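Long-range contacts in tryptophan decarboxylase 1 (Oryza sativa subsp. japonica, PDB 6KHN), which decarboxylates L-tryptophan to tryptamine and 5-hydroxy-L-tryptophan to serotonin as a pyridoxal 5'-phosphate-dependent homodimer of the group II decarboxylase family: residues M122-F127 and R382-L387; F127-S132 and G368-L373; A299-S304 and H329-T334; T355-L360 and D372-Q377. All coordinates share one frame; numbering follows the deposited sequence.

Contact 1: M122-F127 and R382-L387. With SRO (serotonin), chain D.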
# COMPACT_ATOMS: atom_id res chain seq x y z
N MET A 122 9.31 13.23 -6.36
CA MET A 122 9.41 14.03 -5.14
C MET A 122 9.53 13.14 -3.91
O MET A 122 10.29 13.44 -2.98
CB MET A 122 8.21 14.96 -5.04
CG MET A 122 8.15 15.90 -6.23
SD MET A 122 6.91 17.19 -6.08
CE MET A 122 5.43 16.22 -5.79
N ASN A 123 8.79 12.02 -3.90
CA ASN A 123 9.03 10.93 -2.95
C ASN A 123 8.92 11.41 -1.50
O ASN A 123 9.72 11.03 -0.64
CB ASN A 123 10.40 10.28 -3.19
CG ASN A 123 10.48 8.87 -2.63
OD1 ASN A 123 9.48 8.15 -2.62
ND2 ASN A 123 11.65 8.47 -2.15
N THR A 124 7.94 12.27 -1.24
CA THR A 124 7.61 12.69 0.12
C THR A 124 6.86 11.58 0.85
O THR A 124 6.25 10.70 0.24
CB THR A 124 6.77 13.99 0.10
OG1 THR A 124 5.53 13.76 -0.57
CG2 THR A 124 7.53 15.08 -0.66
N VAL A 125 6.92 11.62 2.18
CA VAL A 125 6.27 10.64 3.04
C VAL A 125 5.32 11.40 3.96
O VAL A 125 5.76 12.09 4.89
CB VAL A 125 7.29 9.83 3.86
CG1 VAL A 125 6.57 8.72 4.63
CG2 VAL A 125 8.36 9.26 2.94
N GLY A 126 4.02 11.27 3.72
CA GLY A 126 3.10 12.16 4.38
C GLY A 126 2.41 11.60 5.61
O GLY A 126 1.19 11.68 5.72
N PHE A 127 3.17 11.04 6.56
CA PHE A 127 2.50 10.45 7.72
C PHE A 127 1.79 11.50 8.56
O PHE A 127 0.74 11.22 9.12
CB PHE A 127 3.48 9.65 8.58
CG PHE A 127 4.89 10.18 8.57
CD1 PHE A 127 5.22 11.34 9.26
CD2 PHE A 127 5.90 9.48 7.94
CE1 PHE A 127 6.53 11.81 9.30
CE2 PHE A 127 7.20 9.95 7.94
CZ PHE A 127 7.52 11.12 8.63
N ARG A 382 3.41 6.83 3.76
CA ARG A 382 2.43 6.82 2.67
C ARG A 382 2.91 7.72 1.55
O ARG A 382 3.53 8.77 1.78
CB ARG A 382 1.03 7.26 3.14
CG ARG A 382 0.94 8.66 3.75
CD ARG A 382 -0.25 8.79 4.73
NE ARG A 382 -1.47 8.23 4.16
CZ ARG A 382 -2.23 8.86 3.27
NH1 ARG A 382 -1.89 10.08 2.85
NH2 ARG A 382 -3.32 8.28 2.78
N ARG A 383 2.59 7.31 0.33
CA ARG A 383 2.93 8.05 -0.86
C ARG A 383 1.97 9.23 -1.04
O ARG A 383 0.89 9.29 -0.44
CB ARG A 383 2.84 7.15 -2.09
CG ARG A 383 4.03 6.31 -2.32
CD ARG A 383 3.74 5.30 -3.42
NE ARG A 383 2.85 5.86 -4.41
CZ ARG A 383 3.24 6.52 -5.49
NH1 ARG A 383 4.52 6.69 -5.75
NH2 ARG A 383 2.32 7.00 -6.31
N PHE A 384 2.36 10.14 -1.93
CA PHE A 384 1.52 11.27 -2.35
C PHE A 384 0.54 10.80 -3.44
O PHE A 384 0.63 11.16 -4.61
CB PHE A 384 2.43 12.40 -2.81
CG PHE A 384 1.72 13.71 -3.09
CD1 PHE A 384 0.36 13.85 -2.89
CD2 PHE A 384 2.45 14.79 -3.57
CE1 PHE A 384 -0.26 15.06 -3.15
CE2 PHE A 384 1.84 16.00 -3.84
CZ PHE A 384 0.48 16.14 -3.63
N ARG A 385 -0.45 10.01 -3.02
CA ARG A 385 -1.41 9.48 -3.99
C ARG A 385 -2.48 10.49 -4.37
O ARG A 385 -3.14 10.30 -5.40
CB ARG A 385 -2.07 8.20 -3.48
CG ARG A 385 -1.12 7.03 -3.38
CD ARG A 385 -1.84 5.70 -3.53
NE ARG A 385 -1.93 4.98 -2.27
CZ ARG A 385 -1.02 4.12 -1.82
NH1 ARG A 385 0.06 3.84 -2.55
NH2 ARG A 385 -1.21 3.51 -0.65
N GLY A 386 -2.66 11.56 -3.59
CA GLY A 386 -3.63 12.57 -3.98
C GLY A 386 -3.30 13.23 -5.30
O GLY A 386 -4.21 13.64 -6.04
N LEU A 387 -2.00 13.34 -5.63
CA LEU A 387 -1.58 14.08 -6.81
C LEU A 387 -2.18 13.51 -8.09
O LEU A 387 -2.78 14.24 -8.88
CB LEU A 387 -0.05 14.10 -6.90
CG LEU A 387 0.53 15.01 -7.99
CD1 LEU A 387 0.14 16.46 -7.74
CD2 LEU A 387 2.07 14.85 -8.09
OH SRO D . 12.00 7.24 4.26
CZ3 SRO D . 10.89 6.79 4.96
CH2 SRO D . 9.94 6.02 4.28
CZ2 SRO D . 8.82 5.55 4.95
CE2 SRO D . 8.66 5.85 6.33
NE1 SRO D . 7.68 5.52 7.23
CD1 SRO D . 8.01 6.06 8.44
CG SRO D . 9.21 6.73 8.29
CD2 SRO D . 9.60 6.60 6.99
CE3 SRO D . 10.73 7.09 6.30
CB SRO D . 9.73 7.40 9.57
CA SRO D . 8.48 7.66 10.42
NZ SRO D . 8.48 6.91 11.69
O HOH W 1 5.08 10.31 -2.52
O HOH W 2 -0.39 12.38 3.50
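G126 N donates to R382 O at 3.2 Å, nearly straight (164° at the hydrogen). The same oxygen takes a CA-H contact from V125 CA at 3.5 Å. R382 then carries its side chain along the G126 carbonyl. From CB, chi1 of 59° sets R382 CG between its own N and C, 3.6 Å from G126 O. R382 CD comes closer, at 3.4 Å from G126 O. R382 NE bonds to Q377 OE1. R382 NH1 donates to a water at 2.8 Å, lying in the guanidinium plane, and that water donates to G126 O. R382 NH2 closes a salt bridge with E139. These bonds fix the rotation of the guanidinium group. A second water joins F384 N to T124 O. The methyl CE of M122 meets the edge of the F384 ring, 4.0 Å from F384 CD2. F127 CE2 lies 3.6 Å from serotonin CA, and F103 of the second subunit meets the F127 ring edge-to-face. A serine in place of the F127 phenyl ring would probably leave the serotonin side chain without this wall and F103 without its ring partner. R382 follows V380 and G381, which bind pyridoxal phosphate, and the two loops wall the serotonin pocket at the dimer interface. F384 packs on A119 of helix 110-122 and on A135 and M138 of helix 133-149. R382 touches V170 of strand 168-172, and its segment runs into helix 386-420.

Contact 2: F127-S132 and G368-L373. With SRO (serotonin), chain D.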
# COMPACT_ATOMS: atom_id res chain seq x y z
N PHE A 127 3.17 11.04 6.56
CA PHE A 127 2.50 10.45 7.72
C PHE A 127 1.79 11.50 8.56
O PHE A 127 0.74 11.22 9.12
CB PHE A 127 3.48 9.65 8.58
CG PHE A 127 4.89 10.18 8.57
CD1 PHE A 127 5.22 11.34 9.26
CD2 PHE A 127 5.90 9.48 7.94
CE1 PHE A 127 6.53 11.81 9.30
CE2 PHE A 127 7.20 9.95 7.94
CZ PHE A 127 7.52 11.12 8.63
N THR A 128 2.35 12.72 8.66
CA THR A 128 1.67 13.84 9.30
C THR A 128 1.47 14.96 8.28
O THR A 128 2.14 15.00 7.24
CB THR A 128 2.47 14.40 10.49
OG1 THR A 128 3.80 14.76 10.06
CG2 THR A 128 2.55 13.39 11.62
N TRP A 129 0.56 15.87 8.62
CA TRP A 129 0.41 17.08 7.82
C TRP A 129 1.75 17.81 7.69
O TRP A 129 2.14 18.20 6.60
CB TRP A 129 -0.64 18.00 8.43
CG TRP A 129 -0.79 19.34 7.73
CD1 TRP A 129 -1.63 19.63 6.69
CD2 TRP A 129 -0.08 20.55 8.01
NE1 TRP A 129 -1.48 20.95 6.31
CE2 TRP A 129 -0.54 21.54 7.10
CE3 TRP A 129 0.91 20.91 8.94
CZ2 TRP A 129 -0.06 22.84 7.11
CZ3 TRP A 129 1.38 22.21 8.95
CH2 TRP A 129 0.89 23.16 8.03
N GLN A 130 2.47 17.95 8.81
CA GLN A 130 3.73 18.67 8.84
C GLN A 130 4.79 17.99 7.98
O GLN A 130 5.58 18.67 7.32
CB GLN A 130 4.23 18.81 10.28
CG GLN A 130 5.47 19.72 10.42
CD GLN A 130 5.21 21.09 9.82
OE1 GLN A 130 5.42 21.30 8.62
NE2 GLN A 130 4.71 22.02 10.63
N ALA A 131 4.82 16.65 7.98
CA ALA A 131 5.78 15.91 7.16
C ALA A 131 5.73 16.28 5.69
O ALA A 131 6.71 16.01 4.98
CB ALA A 131 5.55 14.40 7.24
N SER A 132 4.59 16.89 5.20
CA SER A 132 4.47 17.61 3.93
C SER A 132 3.06 18.19 3.71
O SER A 132 2.18 17.48 3.20
CB SER A 132 4.83 16.71 2.74
OG SER A 132 4.90 17.46 1.54
N GLY A 368 -4.93 20.15 16.86
CA GLY A 368 -6.18 19.54 16.45
C GLY A 368 -6.72 20.03 15.13
O GLY A 368 -7.76 19.54 14.70
N GLU A 369 -6.04 20.96 14.46
CA GLU A 369 -6.59 21.55 13.25
C GLU A 369 -6.28 20.76 11.99
O GLU A 369 -6.76 21.13 10.92
CB GLU A 369 -6.10 23.00 13.09
CG GLU A 369 -6.73 24.05 14.08
CD GLU A 369 -8.29 24.10 14.12
OE1 GLU A 369 -8.97 23.62 13.18
OE2 GLU A 369 -8.85 24.64 15.12
N VAL A 370 -5.51 19.66 12.07
CA VAL A 370 -5.21 18.84 10.90
C VAL A 370 -5.48 17.38 11.27
O VAL A 370 -5.43 17.00 12.44
CB VAL A 370 -3.75 18.99 10.39
CG1 VAL A 370 -3.44 20.40 10.03
CG2 VAL A 370 -2.74 18.47 11.44
N THR A 371 -5.75 16.56 10.26
CA THR A 371 -5.77 15.12 10.45
C THR A 371 -4.52 14.53 9.84
O THR A 371 -4.31 14.63 8.63
CB THR A 371 -7.02 14.46 9.86
OG1 THR A 371 -8.20 15.15 10.28
CG2 THR A 371 -7.13 13.00 10.35
N ASP A 372 -3.66 13.94 10.68
CA ASP A 372 -2.51 13.21 10.17
C ASP A 372 -3.00 11.87 9.61
O ASP A 372 -3.67 11.11 10.30
CB ASP A 372 -1.49 13.02 11.28
CG ASP A 372 -1.10 14.34 11.94
OD1 ASP A 372 -0.83 15.31 11.19
OD2 ASP A 372 -1.07 14.41 13.19
N LEU A 373 -2.71 11.61 8.34
CA LEU A 373 -3.39 10.50 7.71
C LEU A 373 -2.80 9.15 8.10
O LEU A 373 -3.41 8.12 7.82
CB LEU A 373 -3.41 10.70 6.19
CG LEU A 373 -4.32 11.86 5.74
CD1 LEU A 373 -4.13 12.16 4.26
CD2 LEU A 373 -5.81 11.59 6.04
OH SRO D . 12.00 7.24 4.26
CZ3 SRO D . 10.89 6.79 4.96
CH2 SRO D . 9.94 6.02 4.28
CZ2 SRO D . 8.82 5.55 4.95
CE2 SRO D . 8.66 5.85 6.33
NE1 SRO D . 7.68 5.52 7.23
CD1 SRO D . 8.01 6.06 8.44
CG SRO D . 9.21 6.73 8.29
CD2 SRO D . 9.60 6.60 6.99
CE3 SRO D . 10.73 7.09 6.30
CB SRO D . 9.73 7.40 9.57
CA SRO D . 8.48 7.66 10.42
NZ SRO D . 8.48 6.91 11.69
O HOH W 3 1.12 17.67 11.31
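W129 N donates to D372 OD1 at 3.0 Å in a nearly straight bond (168°). It reaches the anti side of the carboxylate, 24° out of its plane. The D372 side chain lies alongside T128 and points the same way, with T128 CB 3.5 Å from D372 OD1. A water completes the grip on this oxygen. It donates to D372 OD1 and accepts from Q130 N. The other direct contact is apolar. V370 CG1 sits over one face of the W129 indole, 3.8 Å from the centroid of its five-membered ring, a CH-pi contact. V370 CG2 rests against W129 CB at 3.7 Å, so the branched valine straddles the root of the tryptophan. The second shell holds these groups in place. S365 OG bonds to D372 OD2, and E137 OE2 takes the indole NE1. T128 OG1 accepts from A131 N at 3.0 Å, an ST motif, and W129 to S132 form a type I beta turn closed by S132 N to W129 O. A leucine in place of D372 would probably leave W129 N and S365 without their partner and loosen the hold between the two loops. The contact ties the loop carrying F127, which touches serotonin, to the loop after helix 363-366. P59 of the second subunit packs on both W129 and V370, so the pair belongs to the dimer interface. S132 occupies the N-cap position of helix 133-149. L373 packs on T136 and E139 of that helix, placing the 368-373 loop against its first turns.

Contact 3: A299-S304 and H329-T334. With PLP (pyridoxal-5'-phosphate), chain C.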
# COMPACT_ATOMS: atom_id res chain seq x y z
N ALA A 299 -18.19 -0.24 -3.05
CA ALA A 299 -18.50 0.11 -4.43
C ALA A 299 -17.22 0.20 -5.25
O ALA A 299 -17.04 1.11 -6.06
CB ALA A 299 -19.27 1.42 -4.50
N ALA A 300 -16.33 -0.79 -5.05
CA ALA A 300 -14.98 -0.72 -5.60
C ALA A 300 -14.99 -0.38 -7.09
O ALA A 300 -14.32 0.56 -7.54
CB ALA A 300 -14.24 -2.04 -5.36
N TYR A 301 -15.78 -1.12 -7.87
CA TYR A 301 -15.86 -0.94 -9.31
C TYR A 301 -16.92 0.09 -9.69
O TYR A 301 -16.61 1.12 -10.30
CB TYR A 301 -16.15 -2.29 -9.97
CG TYR A 301 -16.63 -2.19 -11.40
CD1 TYR A 301 -15.77 -1.79 -12.42
CD2 TYR A 301 -17.95 -2.50 -11.74
CE1 TYR A 301 -16.19 -1.71 -13.74
CE2 TYR A 301 -18.38 -2.42 -13.06
CZ TYR A 301 -17.49 -2.03 -14.06
OH TYR A 301 -17.91 -1.94 -15.37
N ALA A 302 -18.18 -0.18 -9.31
CA ALA A 302 -19.32 0.58 -9.82
C ALA A 302 -19.47 1.95 -9.18
O ALA A 302 -20.19 2.78 -9.73
CB ALA A 302 -20.61 -0.23 -9.60
N GLY A 303 -18.79 2.23 -8.07
CA GLY A 303 -18.87 3.56 -7.49
C GLY A 303 -18.50 4.66 -8.46
O GLY A 303 -19.07 5.75 -8.41
N SER A 304 -17.54 4.40 -9.37
CA SER A 304 -17.14 5.42 -10.35
C SER A 304 -18.30 5.80 -11.27
O SER A 304 -18.44 6.97 -11.66
CB SER A 304 -15.95 4.92 -11.17
OG SER A 304 -14.78 4.83 -10.38
N HIS A 329 -8.84 3.34 -9.19
CA HIS A 329 -7.95 2.51 -9.99
C HIS A 329 -8.67 1.37 -10.70
O HIS A 329 -8.02 0.56 -11.36
CB HIS A 329 -6.77 1.97 -9.16
CG HIS A 329 -7.12 0.92 -8.16
ND1 HIS A 329 -6.59 0.92 -6.88
CD2 HIS A 329 -7.90 -0.19 -8.24
CE1 HIS A 329 -7.04 -0.13 -6.22
NE2 HIS A 329 -7.83 -0.82 -7.02
N LYS A 330 -9.99 1.29 -10.59
CA LYS A 330 -10.69 0.38 -11.48
C LYS A 330 -11.25 1.18 -12.64
O LYS A 330 -10.71 1.11 -13.75
CB LYS A 330 -11.79 -0.39 -10.73
CG LYS A 330 -11.23 -1.57 -9.91
CD LYS A 330 -12.34 -2.37 -9.23
CE LYS A 330 -11.76 -3.22 -8.11
NZ LYS A 330 -11.79 -4.69 -8.37
N TRP A 331 -12.24 2.02 -12.40
CA TRP A 331 -13.01 2.62 -13.48
C TRP A 331 -12.93 4.14 -13.50
O TRP A 331 -13.79 4.80 -14.10
CB TRP A 331 -14.46 2.13 -13.38
CG TRP A 331 -15.25 2.13 -14.65
CD1 TRP A 331 -14.79 2.37 -15.91
CD2 TRP A 331 -16.65 1.87 -14.78
NE1 TRP A 331 -15.82 2.27 -16.82
CE2 TRP A 331 -16.98 1.97 -16.15
CE3 TRP A 331 -17.67 1.56 -13.86
CZ2 TRP A 331 -18.28 1.78 -16.63
CZ3 TRP A 331 -18.96 1.38 -14.34
CH2 TRP A 331 -19.25 1.48 -15.71
N LEU A 332 -11.91 4.74 -12.88
CA LEU A 332 -11.79 6.19 -12.96
C LEU A 332 -10.40 6.63 -13.44
O LEU A 332 -9.89 7.68 -13.02
CB LEU A 332 -12.14 6.85 -11.63
CG LEU A 332 -12.73 8.25 -11.82
CD1 LEU A 332 -14.07 8.19 -12.52
CD2 LEU A 332 -12.82 9.02 -10.50
N MET A 333 -9.77 5.84 -14.32
CA MET A 333 -8.61 6.28 -15.10
C MET A 333 -7.43 6.71 -14.23
O MET A 333 -6.67 7.59 -14.61
CB MET A 333 -9.00 7.42 -16.04
CG MET A 333 -9.74 6.99 -17.31
SD MET A 333 -10.25 8.45 -18.27
CE MET A 333 -11.71 8.90 -17.39
N THR A 334 -7.28 6.09 -13.06
CA THR A 334 -6.21 6.42 -12.12
C THR A 334 -5.46 5.13 -11.84
O THR A 334 -6.02 4.21 -11.23
CB THR A 334 -6.79 6.99 -10.81
OG1 THR A 334 -7.61 8.13 -11.10
CG2 THR A 334 -5.68 7.39 -9.86
N1 PLP C . -14.57 -5.36 -4.07
C2 PLP C . -15.19 -5.38 -5.30
C2A PLP C . -16.67 -5.17 -5.45
C3 PLP C . -14.43 -5.59 -6.45
O3 PLP C . -15.09 -5.60 -7.64
C4 PLP C . -13.03 -5.79 -6.37
C4A PLP C . -12.18 -5.84 -7.61
C5 PLP C . -12.40 -5.76 -5.12
C6 PLP C . -13.19 -5.55 -3.98
C5A PLP C . -10.89 -5.97 -5.02
O4P PLP C . -10.37 -5.31 -3.88
P PLP C . -8.78 -4.96 -3.68
O1P PLP C . -8.03 -5.88 -4.63
O2P PLP C . -8.49 -3.49 -4.01
O3P PLP C . -8.34 -5.24 -2.25
O HOH W 4 -14.11 2.38 -10.20
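K330 CD packs on Y301 CA at 3.8 Å, and K330 CE meets A300 CB at 3.9 Å. The lysine runs on as a nearly extended chain, bends at its last torsion (chi4 -111°), and joins NZ covalently to C4A of pyridoxal phosphate. A300 CB lies 3.5 Å from cofactor C2, so one small methyl supports the pyridine ring while T175 and S176 also bond the cofactor. This lysine linkage, with H329 directly before it in sequence, is the Schiff-base site of a fold type I pyridoxal phosphate enzyme. W331 comes next. The W331 indole and the Y301 ring lie nearly parallel, planes 5° apart, but are slid so far that they barely overlap. The centroids of the Y301 ring and the W331 six-membered ring are 4.6 Å apart; Y301 CE1 touches W331 CE3 at 3.6 Å. W331 NE1 bonds to D408 of helix 386-420, and F104 stacks on Y301. W331 N donates to a water at 2.9 Å, which in turn donates to Y301 O. L332 CB then rests against S304 OG at 3.6 Å. Further on, M333 N bonds to T107 OG1, and T334 OG1 donates to L332 O from above the carbonyl plane.

Contact 4: T355-L360 and D372-Q377. With SRO (serotonin), chain D.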
# COMPACT_ATOMS: atom_id res chain seq x y z
N THR A 355 -1.74 6.85 16.68
CA THR A 355 -0.59 6.71 17.55
C THR A 355 -0.09 8.11 17.87
O THR A 355 -0.48 9.09 17.22
CB THR A 355 0.51 5.88 16.89
OG1 THR A 355 0.86 6.49 15.66
CG2 THR A 355 0.01 4.48 16.59
N ASN A 356 0.77 8.23 18.88
CA ASN A 356 1.35 9.54 19.19
C ASN A 356 2.82 9.41 19.57
O ASN A 356 3.26 9.92 20.60
CB ASN A 356 0.54 10.24 20.28
CG ASN A 356 0.79 11.75 20.30
OD1 ASN A 356 1.20 12.35 19.29
ND2 ASN A 356 0.58 12.36 21.46
N PRO A 357 3.64 8.80 18.71
CA PRO A 357 5.06 8.68 19.03
C PRO A 357 5.74 10.04 19.13
O PRO A 357 5.41 10.98 18.40
CB PRO A 357 5.62 7.87 17.85
CG PRO A 357 4.72 8.21 16.73
CD PRO A 357 3.36 8.36 17.33
N GLU A 358 6.70 10.13 20.06
CA GLU A 358 7.34 11.40 20.37
C GLU A 358 8.03 12.01 19.15
O GLU A 358 7.93 13.21 18.92
CB GLU A 358 8.35 11.20 21.50
CG GLU A 358 9.08 12.47 21.91
CD GLU A 358 8.16 13.48 22.57
OE1 GLU A 358 7.22 13.05 23.29
OE2 GLU A 358 8.36 14.70 22.37
N TYR A 359 8.70 11.18 18.35
CA TYR A 359 9.51 11.72 17.26
C TYR A 359 8.67 12.34 16.15
O TYR A 359 9.20 13.12 15.35
CB TYR A 359 10.44 10.63 16.70
CG TYR A 359 9.79 9.72 15.68
CD1 TYR A 359 8.87 8.74 16.07
CD2 TYR A 359 10.10 9.82 14.33
CE1 TYR A 359 8.27 7.90 15.15
CE2 TYR A 359 9.52 8.98 13.39
CZ TYR A 359 8.59 8.03 13.80
OH TYR A 359 8.01 7.21 12.86
N LEU A 360 7.36 12.06 16.12
CA LEU A 360 6.44 12.64 15.14
C LEU A 360 5.73 13.89 15.65
O LEU A 360 5.02 14.53 14.86
CB LEU A 360 5.40 11.61 14.71
CG LEU A 360 6.01 10.52 13.82
CD1 LEU A 360 4.93 9.68 13.18
CD2 LEU A 360 6.92 11.16 12.75
N ASP A 372 -3.66 13.94 10.68
CA ASP A 372 -2.51 13.21 10.17
C ASP A 372 -3.00 11.87 9.61
O ASP A 372 -3.67 11.11 10.30
CB ASP A 372 -1.49 13.02 11.28
CG ASP A 372 -1.10 14.34 11.94
OD1 ASP A 372 -0.83 15.31 11.19
OD2 ASP A 372 -1.07 14.41 13.19
N LEU A 373 -2.71 11.61 8.34
CA LEU A 373 -3.39 10.50 7.71
C LEU A 373 -2.80 9.15 8.10
O LEU A 373 -3.41 8.12 7.82
CB LEU A 373 -3.41 10.70 6.19
CG LEU A 373 -4.32 11.86 5.74
CD1 LEU A 373 -4.13 12.16 4.26
CD2 LEU A 373 -5.81 11.59 6.04
N LYS A 374 -1.65 9.12 8.79
CA LYS A 374 -1.26 7.89 9.45
C LYS A 374 -2.32 7.39 10.43
O LYS A 374 -2.38 6.18 10.70
CB LYS A 374 0.07 8.08 10.19
CG LYS A 374 -0.01 9.04 11.37
CD LYS A 374 1.21 8.89 12.25
CE LYS A 374 1.16 9.85 13.43
NZ LYS A 374 0.37 9.25 14.53
N ASP A 375 -3.17 8.28 10.97
CA ASP A 375 -4.20 7.88 11.92
C ASP A 375 -5.46 7.37 11.24
O ASP A 375 -6.46 7.11 11.93
CB ASP A 375 -4.53 9.05 12.85
CG ASP A 375 -3.35 9.47 13.73
OD1 ASP A 375 -2.45 8.63 13.99
OD2 ASP A 375 -3.31 10.64 14.16
N MET A 376 -5.45 7.23 9.91
CA MET A 376 -6.59 6.74 9.14
C MET A 376 -6.26 5.47 8.37
O MET A 376 -6.98 5.12 7.43
CB MET A 376 -7.07 7.82 8.16
CG MET A 376 -7.58 9.10 8.79
SD MET A 376 -9.24 8.87 9.43
CE MET A 376 -10.19 8.76 7.92
N GLN A 377 -5.19 4.78 8.72
CA GLN A 377 -4.71 3.67 7.89
C GLN A 377 -3.94 2.72 8.79
O GLN A 377 -3.76 2.98 9.98
CB GLN A 377 -3.83 4.18 6.73
CG GLN A 377 -2.58 4.86 7.22
CD GLN A 377 -1.63 5.28 6.11
OE1 GLN A 377 -2.03 5.54 4.97
NE2 GLN A 377 -0.35 5.34 6.44
OH SRO D . 12.00 7.24 4.26
CZ3 SRO D . 10.89 6.79 4.96
CH2 SRO D . 9.94 6.02 4.28
CZ2 SRO D . 8.82 5.55 4.95
CE2 SRO D . 8.66 5.85 6.33
NE1 SRO D . 7.68 5.52 7.23
CD1 SRO D . 8.01 6.06 8.44
CG SRO D . 9.21 6.73 8.29
CD2 SRO D . 9.60 6.60 6.99
CE3 SRO D . 10.73 7.09 6.30
CB SRO D . 9.73 7.40 9.57
CA SRO D . 8.48 7.66 10.42
NZ SRO D . 8.48 6.91 11.69
O HOH W 5 -1.14 6.29 13.83
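T355 and K374 make the main polar link. K374 NZ donates to T355 OG1 at 3.0 Å. A chi1 of 57° turns the T355 hydroxyl in over its own backbone, and a turn at chi4 (85°) brings the K374 amine to it. K374 NZ also forms a salt bridge with its neighbour D375, reaching D375 OD1 at 2.9 Å on the syn side of the carboxylate. The same D375 OD1 takes a weak bond from T355 N at 3.3 Å. A water donates to D375 OD1 and bonds T355 OG1, each at 2.7 Å. The charges of K374 and D375 are thus paired within a small polar cluster. The apolar contact is narrower: L360 CD1 lies 3.8 Å from K374 CE, and the two side chains run antiparallel alongside one another. Beside L360 is Y359, the catalytic proton donor. Y359 OH is modelled 1.3 Å from serotonin NZ, a spacing best treated as doubtful, and also bonds to H214 of the second subunit. D375 touches T350 of helix 346-353. M376 packs on L349 of that helix and on V170 of strand 168-172.

Contacts 1, 2 and 4 form one cluster beside a bound serotonin. Contacts 1 and 2 share F127, and contacts 2 and 4 share D372 and L373, with centres about 8 Å apart. F127 O probably bonds to K374 N at 3.2 Å, and F127 CE1 packs on L360 CD2. F104 and H214 of the second subunit bond this serotonin, so the pocket is built from both chains. Contact 3 stands apart, its centre about 21 Å from that of contact 1 and 29 Å from that of contact 4. It carries the cofactor of this chain, and this chain's own F104 lies beside it. It therefore probably serves the dimer's other active site.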